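Local structure of alpha,alpha-trehalose-phosphate synthase (UDP-forming) (5TVG) at residues A[256-261]-A[356-361]; A[381-386]-A[443-448]. The protein belongs to glycosyltransferase family 20 and has a GT-B fold, in which two Rossmann-like domains face each other across a cleft, here with UDP and a magnesium ion bound. All coordinates share one frame; numbering follows the deposited sequence.

Contact 1 (A[256-261]-A[356-361]); sequences KMLRDA and MAFFRM. With MG (magnesium ion), chain O.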
ATOM      1  N   LYS A 256      28.963 -17.062  21.759  1.00 44.40           N
ATOM      2  CA  LYS A 256      28.651 -18.419  22.196  1.00 47.01           C
ATOM      3  C   LYS A 256      27.183 -18.749  21.943  1.00 42.68           C
ATOM      4  O   LYS A 256      26.854 -19.869  21.556  1.00 42.95           O
ATOM      5  CB  LYS A 256      28.998 -18.593  23.682  1.00 46.56           C
ATOM      6  N   MET A 257      26.287 -17.783  22.155  1.00 42.22           N
ATOM      7  CA  MET A 257      24.870 -18.011  21.900  1.00 46.04           C
ATOM      8  C   MET A 257      24.657 -18.435  20.457  1.00 42.98           C
ATOM      9  O   MET A 257      23.929 -19.397  20.179  1.00 42.58           O
ATOM     10  CB  MET A 257      24.049 -16.749  22.211  1.00 47.24           C
ATOM     11  CG  MET A 257      23.823 -16.455  23.696  1.00 55.15           C
ATOM     12  SD  MET A 257      23.080 -14.816  23.991  1.00 63.24           S
ATOM     13  CE  MET A 257      21.888 -14.732  22.648  1.00 55.54           C
ATOM     14  N   LEU A 258      25.294 -17.720  19.524  1.00 38.71           N
ATOM     15  CA  LEU A 258      25.127 -18.029  18.106  1.00 40.98           C
ATOM     16  C   LEU A 258      25.730 -19.387  17.772  1.00 40.34           C
ATOM     17  O   LEU A 258      25.071 -20.228  17.152  1.00 44.23           O
ATOM     18  CB  LEU A 258      25.739 -16.919  17.242  1.00 35.78           C
ATOM     19  CG  LEU A 258      25.604 -17.164  15.729  1.00 39.63           C
ATOM     20  CD1 LEU A 258      24.134 -17.399  15.336  1.00 39.59           C
ATOM     21  CD2 LEU A 258      26.180 -15.990  14.961  1.00 36.02           C
ATOM     22  N   ARG A 259      26.976 -19.621  18.201  1.00 45.07           N
ATOM     23  CA  ARG A 259      27.624 -20.918  18.009  1.00 44.67           C
ATOM     24  C   ARG A 259      26.748 -22.062  18.503  1.00 48.09           C
ATOM     25  O   ARG A 259      26.547 -23.057  17.792  1.00 50.48           O
ATOM     26  CB  ARG A 259      28.975 -20.936  18.733  1.00 44.79           C
ATOM     27  CG  ARG A 259      29.832 -22.167  18.419  1.00 52.56           C
ATOM     28  CD  ARG A 259      31.192 -22.156  19.139  1.00 59.96           C
ATOM     29  NE  ARG A 259      32.037 -20.996  18.831  1.00 63.56           N
ATOM     30  CZ  ARG A 259      32.391 -20.066  19.724  1.00 71.90           C
ATOM     31  NH1 ARG A 259      31.973 -20.159  20.986  1.00 71.41           N
ATOM     32  NH2 ARG A 259      33.170 -19.041  19.365  1.00 70.74           N
ATOM     33  N   ASP A 260      26.209 -21.939  19.726  1.00 47.04           N
ATOM     34  CA  ASP A 260      25.422 -23.043  20.289  1.00 48.22           C
ATOM     35  C   ASP A 260      24.102 -23.235  19.550  1.00 45.89           C
ATOM     36  O   ASP A 260      23.669 -24.371  19.336  1.00 44.70           O
ATOM     37  CB  ASP A 260      25.176 -22.824  21.784  1.00 48.46           C
ATOM     38  CG  ASP A 260      26.423 -23.023  22.619  1.00 55.38           C
ATOM     39  OD1 ASP A 260      27.407 -23.587  22.089  1.00 62.60           O
ATOM     40  OD2 ASP A 260      26.432 -22.615  23.804  1.00 60.10           O
ATOM     41  N   ALA A 261      23.449 -22.142  19.147  1.00 45.52           N
ATOM     42  CA  ALA A 261      22.176 -22.270  18.443  1.00 39.31           C
ATOM     43  C   ALA A 261      22.367 -22.889  17.062  1.00 42.25           C
ATOM     44  O   ALA A 261      21.503 -23.622  16.585  1.00 43.31           O
ATOM     45  CB  ALA A 261      21.510 -20.903  18.318  1.00 37.18           C
ATOM     46  N   MET A 356      33.042  -8.759  14.287  1.00 36.36           N
ATOM     47  CA  MET A 356      34.209  -9.469  13.748  1.00 38.29           C
ATOM     48  C   MET A 356      34.222 -10.936  14.164  1.00 34.77           C
ATOM     49  O   MET A 356      34.553 -11.812  13.362  1.00 31.74           O
ATOM     50  CB  MET A 356      35.497  -8.758  14.175  1.00 34.39           C
ATOM     51  CG  MET A 356      35.454  -7.240  13.894  1.00 39.87           C
ATOM     52  SD  MET A 356      35.046  -6.871  12.167  1.00 38.69           S
ATOM     53  CE  MET A 356      34.445  -5.207  12.274  1.00 46.22           C
ATOM     54  N   ALA A 357      33.881 -11.230  15.420  1.00 30.39           N
ATOM     55  CA  ALA A 357      33.801 -12.628  15.822  1.00 34.51           C
ATOM     56  C   ALA A 357      32.677 -13.376  15.079  1.00 34.52           C
ATOM     57  O   ALA A 357      32.810 -14.582  14.844  1.00 36.88           O
ATOM     58  CB  ALA A 357      33.630 -12.745  17.339  1.00 32.90           C
ATOM     59  N   PHE A 358      31.567 -12.696  14.730  1.00 30.05           N
ATOM     60  CA  PHE A 358      30.509 -13.326  13.922  1.00 37.79           C
ATOM     61  C   PHE A 358      31.008 -13.656  12.514  1.00 35.06           C
ATOM     62  O   PHE A 358      30.759 -14.751  12.004  1.00 38.00           O
ATOM     63  CB  PHE A 358      29.268 -12.421  13.817  1.00 30.51           C
ATOM     64  CG  PHE A 358      28.620 -12.085  15.132  1.00 32.57           C
ATOM     65  CD1 PHE A 358      28.741 -12.920  16.229  1.00 30.35           C
ATOM     66  CD2 PHE A 358      27.891 -10.904  15.265  1.00 34.39           C
ATOM     67  CE1 PHE A 358      28.145 -12.596  17.443  1.00 38.05           C
ATOM     68  CE2 PHE A 358      27.300 -10.555  16.478  1.00 33.47           C
ATOM     69  CZ  PHE A 358      27.426 -11.409  17.576  1.00 34.79           C
ATOM     70  N   PHE A 359      31.685 -12.697  11.861  1.00 33.59           N
ATOM     71  CA  PHE A 359      32.247 -12.913  10.526  1.00 40.63           C
ATOM     72  C   PHE A 359      33.180 -14.120  10.512  1.00 44.24           C
ATOM     73  O   PHE A 359      33.103 -14.967   9.615  1.00 41.51           O
ATOM     74  CB  PHE A 359      33.012 -11.670  10.059  1.00 34.46           C
ATOM     75  CG  PHE A 359      32.140 -10.468   9.800  1.00 36.41           C
ATOM     76  CD1 PHE A 359      30.792 -10.620   9.498  1.00 28.01           C
ATOM     77  CD2 PHE A 359      32.670  -9.171   9.932  1.00 36.86           C
ATOM     78  CE1 PHE A 359      29.988  -9.517   9.270  1.00 31.11           C
ATOM     79  CE2 PHE A 359      31.882  -8.064   9.704  1.00 36.45           C
ATOM     80  CZ  PHE A 359      30.530  -8.227   9.368  1.00 28.88           C
ATOM     81  N   ARG A 360      34.083 -14.206  11.497  1.00 38.82           N
ATOM     82  CA  ARG A 360      35.024 -15.328  11.551  1.00 37.93           C
ATOM     83  C   ARG A 360      34.304 -16.672  11.672  1.00 40.75           C
ATOM     84  O   ARG A 360      34.697 -17.656  11.035  1.00 44.56           O
ATOM     85  CB  ARG A 360      35.963 -15.135  12.728  1.00 32.79           C
ATOM     86  CG  ARG A 360      37.111 -16.106  12.839  1.00 34.51           C
ATOM     87  CD  ARG A 360      38.059 -15.574  13.937  1.00 33.88           C
ATOM     88  NE  ARG A 360      39.299 -16.327  14.037  1.00 39.68           N
ATOM     89  CZ  ARG A 360      40.440 -15.974  13.456  1.00 37.40           C
ATOM     90  NH1 ARG A 360      40.501 -14.862  12.719  1.00 37.22           N
ATOM     91  NH2 ARG A 360      41.519 -16.735  13.615  1.00 33.81           N
ATOM     92  N   MET A 361      33.274 -16.736  12.518  1.00 33.22           N
ATOM     93  CA  MET A 361      32.552 -17.988  12.729  1.00 39.16           C
ATOM     94  C   MET A 361      31.860 -18.445  11.458  1.00 30.66           C
ATOM     95  O   MET A 361      31.742 -19.648  11.231  1.00 38.12           O
ATOM     96  CB  MET A 361      31.535 -17.840  13.876  1.00 37.04           C
ATOM     97  CG  MET A 361      30.845 -19.159  14.311  1.00 47.22           C
ATOM     98  SD  MET A 361      29.428 -18.811  15.422  1.00 49.50           S
ATOM     99  CE  MET A 361      30.005 -17.246  16.064  1.00 33.34           C
TER
HETATM  100 MG    MG O 507      34.785 -17.962   8.971  1.00 38.55          MG
HETATM  101  O   HOH W   1      35.288 -20.272   7.999  1.00 37.18           O

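Contact 2 (A[381-386]-A[443-448]); sequences YVASQD and AQLRNN. With MG (magnesium ion), chain O.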
ATOM      1  N   TYR A 381      34.903  -8.334   6.677  1.00 27.78           N
ATOM      2  CA  TYR A 381      34.605  -9.753   6.650  1.00 27.92           C
ATOM      3  C   TYR A 381      35.855 -10.553   6.294  1.00 29.72           C
ATOM      4  O   TYR A 381      36.162 -11.569   6.937  1.00 33.62           O
ATOM      5  CB  TYR A 381      33.458 -10.061   5.655  1.00 27.63           C
ATOM      6  CG  TYR A 381      33.137 -11.539   5.644  1.00 33.50           C
ATOM      7  CD1 TYR A 381      32.246 -12.086   6.558  1.00 29.77           C
ATOM      8  CD2 TYR A 381      33.791 -12.406   4.768  1.00 37.19           C
ATOM      9  CE1 TYR A 381      31.977 -13.454   6.582  1.00 33.89           C
ATOM     10  CE2 TYR A 381      33.528 -13.776   4.786  1.00 36.45           C
ATOM     11  CZ  TYR A 381      32.629 -14.294   5.698  1.00 31.15           C
ATOM     12  OH  TYR A 381      32.375 -15.667   5.707  1.00 28.71           O
ATOM     13  N   VAL A 382      36.569 -10.142   5.239  1.00 34.92           N
ATOM     14  CA  VAL A 382      37.790 -10.871   4.858  1.00 29.17           C
ATOM     15  C   VAL A 382      38.776 -10.875   6.015  1.00 31.43           C
ATOM     16  O   VAL A 382      39.302 -11.927   6.397  1.00 30.57           O
ATOM     17  CB  VAL A 382      38.420 -10.249   3.594  1.00 32.29           C
ATOM     18  CG1 VAL A 382      39.844 -10.768   3.376  1.00 31.38           C
ATOM     19  CG2 VAL A 382      37.500 -10.490   2.374  1.00 28.30           C
ATOM     20  N   ALA A 383      38.980  -9.709   6.644  1.00 34.29           N
ATOM     21  CA  ALA A 383      40.009  -9.598   7.682  1.00 35.33           C
ATOM     22  C   ALA A 383      39.709 -10.423   8.919  1.00 37.08           C
ATOM     23  O   ALA A 383      40.641 -10.755   9.660  1.00 31.39           O
ATOM     24  CB  ALA A 383      40.191  -8.147   8.112  1.00 29.29           C
ATOM     25  N   SER A 384      38.439 -10.755   9.163  1.00 33.90           N
ATOM     26  CA  SER A 384      38.101 -11.492  10.365  1.00 33.99           C
ATOM     27  C   SER A 384      38.431 -12.964  10.249  1.00 31.59           C
ATOM     28  O   SER A 384      38.436 -13.666  11.272  1.00 31.58           O
ATOM     29  CB  SER A 384      36.599 -11.351  10.678  1.00 37.45           C
ATOM     30  OG  SER A 384      36.229  -9.990  10.894  1.00 32.32           O
ATOM     31  N   GLN A 385      38.664 -13.459   9.033  1.00 30.11           N
ATOM     32  CA  GLN A 385      38.683 -14.900   8.838  1.00 33.68           C
ATOM     33  C   GLN A 385      39.947 -15.520   9.398  1.00 34.47           C
ATOM     34  O   GLN A 385      41.019 -14.926   9.394  1.00 41.70           O
ATOM     35  CB  GLN A 385      38.537 -15.276   7.349  1.00 31.07           C
ATOM     36  CG  GLN A 385      37.221 -14.832   6.706  1.00 29.66           C
ATOM     37  CD  GLN A 385      36.007 -15.320   7.472  1.00 33.23           C
ATOM     38  OE1 GLN A 385      35.793 -16.535   7.620  1.00 31.77           O
ATOM     39  NE2 GLN A 385      35.222 -14.381   8.009  1.00 31.50           N
ATOM     40  N   ASP A 386      39.814 -16.755   9.824  1.00 36.14           N
ATOM     41  CA  ASP A 386      40.967 -17.572  10.146  1.00 39.43           C
ATOM     42  C   ASP A 386      41.587 -18.109   8.856  1.00 40.29           C
ATOM     43  O   ASP A 386      40.913 -18.843   8.111  1.00 39.55           O
ATOM     44  CB  ASP A 386      40.518 -18.711  11.045  1.00 40.03           C
ATOM     45  CG  ASP A 386      41.644 -19.600  11.474  1.00 46.23           C
ATOM     46  OD1 ASP A 386      42.790 -19.441  10.989  1.00 53.44           O
ATOM     47  OD2 ASP A 386      41.368 -20.489  12.296  1.00 49.22           O
ATOM     48  N   ALA A 443      45.968  -9.861   1.058  1.00 39.59           N
ATOM     49  CA  ALA A 443      47.104  -9.082   0.569  1.00 35.10           C
ATOM     50  C   ALA A 443      46.637  -7.753   0.005  1.00 32.63           C
ATOM     51  O   ALA A 443      47.359  -6.751   0.085  1.00 31.51           O
ATOM     52  CB  ALA A 443      47.922  -9.874  -0.485  1.00 31.89           C
ATOM     53  N   GLN A 444      45.469  -7.727  -0.643  1.00 30.43           N
ATOM     54  CA  GLN A 444      44.960  -6.429  -1.083  1.00 37.02           C
ATOM     55  C   GLN A 444      44.685  -5.527   0.111  1.00 35.41           C
ATOM     56  O   GLN A 444      45.037  -4.339   0.103  1.00 31.29           O
ATOM     57  CB  GLN A 444      43.693  -6.578  -1.924  1.00 29.68           C
ATOM     58  CG  GLN A 444      43.967  -7.162  -3.296  1.00 59.26           C
ATOM     59  CD  GLN A 444      44.588  -6.145  -4.226  1.00 65.98           C
ATOM     60  OE1 GLN A 444      45.785  -5.862  -4.147  1.00 65.75           O
ATOM     61  NE2 GLN A 444      43.773  -5.578  -5.108  1.00 69.72           N
ATOM     62  N   LEU A 445      44.067  -6.080   1.154  1.00 30.69           N
ATOM     63  CA  LEU A 445      43.749  -5.268   2.322  1.00 30.73           C
ATOM     64  C   LEU A 445      45.017  -4.715   2.961  1.00 38.05           C
ATOM     65  O   LEU A 445      45.055  -3.544   3.345  1.00 35.67           O
ATOM     66  CB  LEU A 445      42.962  -6.090   3.337  1.00 29.32           C
ATOM     67  CG  LEU A 445      41.573  -6.609   2.924  1.00 35.55           C
ATOM     68  CD1 LEU A 445      40.931  -7.368   4.078  1.00 28.86           C
ATOM     69  CD2 LEU A 445      40.682  -5.459   2.470  1.00 32.37           C
ATOM     70  N   ARG A 446      46.078  -5.531   3.031  1.00 40.95           N
ATOM     71  CA  ARG A 446      47.316  -5.090   3.662  1.00 39.87           C
ATOM     72  C   ARG A 446      48.073  -4.086   2.811  1.00 43.38           C
ATOM     73  O   ARG A 446      48.789  -3.239   3.351  1.00 45.78           O
ATOM     74  CB  ARG A 446      48.209  -6.282   3.958  1.00 36.27           C
ATOM     75  CG  ARG A 446      47.803  -7.040   5.183  1.00 34.19           C
ATOM     76  CD  ARG A 446      48.536  -8.356   5.237  1.00 34.44           C
ATOM     77  NE  ARG A 446      48.303  -9.039   6.499  1.00 34.51           N
ATOM     78  CZ  ARG A 446      48.519 -10.334   6.681  1.00 40.84           C
ATOM     79  NH1 ARG A 446      48.964 -11.073   5.670  1.00 42.58           N
ATOM     80  NH2 ARG A 446      48.294 -10.888   7.863  1.00 40.13           N
ATOM     81  N   ASN A 447      47.920  -4.154   1.495  1.00 36.24           N
ATOM     82  CA  ASN A 447      48.662  -3.222   0.672  0.56 36.84           C
ATOM     83  C   ASN A 447      47.896  -1.928   0.395  1.00 39.04           C
ATOM     84  O   ASN A 447      48.490  -0.985  -0.131  1.00 47.32           O
ATOM     85  CB  ASN A 447      49.094  -3.950  -0.604  0.56 37.31           C
ATOM     86  CG  ASN A 447      50.062  -5.103  -0.294  0.56 35.15           C
ATOM     87  OD1 ASN A 447      49.799  -6.273  -0.591  0.56 33.41           O
ATOM     88  ND2 ASN A 447      51.167  -4.771   0.349  0.56 36.46           N
ATOM     89  N   ASN A 448      46.625  -1.830   0.799  1.00 37.84           N
ATOM     90  CA  ASN A 448      45.874  -0.574   0.798  1.00 36.35           C
ATOM     91  C   ASN A 448      45.117  -0.447   2.122  1.00 33.24           C
ATOM     92  O   ASN A 448      43.893  -0.321   2.157  1.00 31.66           O
ATOM     93  CB  ASN A 448      44.849  -0.429  -0.349  1.00 30.31           C
ATOM     94  CG  ASN A 448      44.036   0.897  -0.219  1.00 42.65           C
ATOM     95  OD1 ASN A 448      44.593   1.971   0.190  1.00 30.91           O
ATOM     96  ND2 ASN A 448      42.710   0.812  -0.471  1.00 29.43           N
TER
HETATM   97 MG    MG O 507      34.785 -17.962   8.971  1.00 38.55          MG
HETATM   98  O   HOH W   1      35.288 -20.272   7.999  1.00 37.18           O

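Contact 1 (A[256-261]-A[356-361])
Met361 reaches from helix 352-361 across to Leu258 and Arg259 on helix 253-262. Its CB points toward that helix, and with CG anti to the backbone N (chi1 -172°) and the next bond also extended, CB and CG bridge the gap and carry the sulfur to the far backbone. There SD rests on the start of Arg259, 3.8 Å from Arg259 CA and 4.0 Å from Arg259 CB. It also lies 4.2 Å from Leu258 CG. A turn about the CG-SD bond (chi3 -26°) leaves CE 4.2 Å from CD2 of Leu258. That same methyl of Leu258 meets the Phe358 ring obliquely, with CD2 4.2 Å from Phe358 CD1, so it is shared between the thioether and the aromatic ring. The helices run nearly parallel, their axes 10.9 Å apart at closest approach and inclined at 24°. Each leads into one of two adjacent strands, 266-271 and 364-367, of the parallel sheet in the C-terminal Rossmann-like domain of the GT-B fold. Leu258 reaches down to Leu267 on the first of these strands, while both Leu258 and Phe358 also pack on Leu338 of the second subunit, and Phe358 meets Tyr350 of the UDP pocket edge-to-face. Only the root of Arg259 touches Met361; its guanidinium goes elsewhere, with NH2 bonded to the carbonyl of Gly250. On helix 352-361 the carbonyl O of Arg360 binds the magnesium ion at 2.1 Å, together with Ser362 O and the side chain of Gln385.

Contact 2 (A[381-386]-A[443-448])
Behind the Val382–Leu445 contact, NE2 of Gln385 stands over one face of the Tyr381 ring, 3.5 Å above its plane and offset toward the rim. The Phe359 ring also meets that of Tyr381, the planes at about 60°, and the phenol OH is hydrogen-bonded to Ser362 OG. Gln385 NE2 donates to Tyr381 O at 3.2 Å (N-H...O 161°), with the acceptor 7° out of the amide plane. Ser384 N reaches the same carbonyl from its opposite face. The bend at chi2 folds the Gln385 chain back to make this bond, while OE1 binds the magnesium ion at 2.2 Å and accepts from Gly391 N; both ends of the amide are thus fixed. The N-terminal part of helix 376-384 lines the UDP pocket of the GT-B fold, and helix 431-447 packs beside it. Across that interface Leu445 CD1 does the touching, on a side chain whose CG stands anti to the carbonyl carbon (chi1 -64°). It lies obliquely against Val382, 3.6 Å from Val382 CG1 and 3.9 Å from Val382 CB, and also comes within 4.2 Å of Ala383 CB.

Overall arrangement
Contacts 1 and 2, their centres 19 Å apart, follow one another along the chain and meet through helices 352-361 and 376-384. Two probable hydrogen bonds join them: Gln385 NE2 to Phe359 O at 2.7 Å and Arg360 NH1 to Ser384 O at 2.8 Å. The magnesium ion and its water, 2.6 Å from the metal, belong to both, so shared coordination ties helix 352-361 to Gln385, which follows helix 376-384. UDP lies beyond the touching residues, about 8 Å from the side chain of Phe358 and about 11 Å from that of Ala383. Its pocket includes Leu355 on the first helix and Val377 and Glu380 on the second.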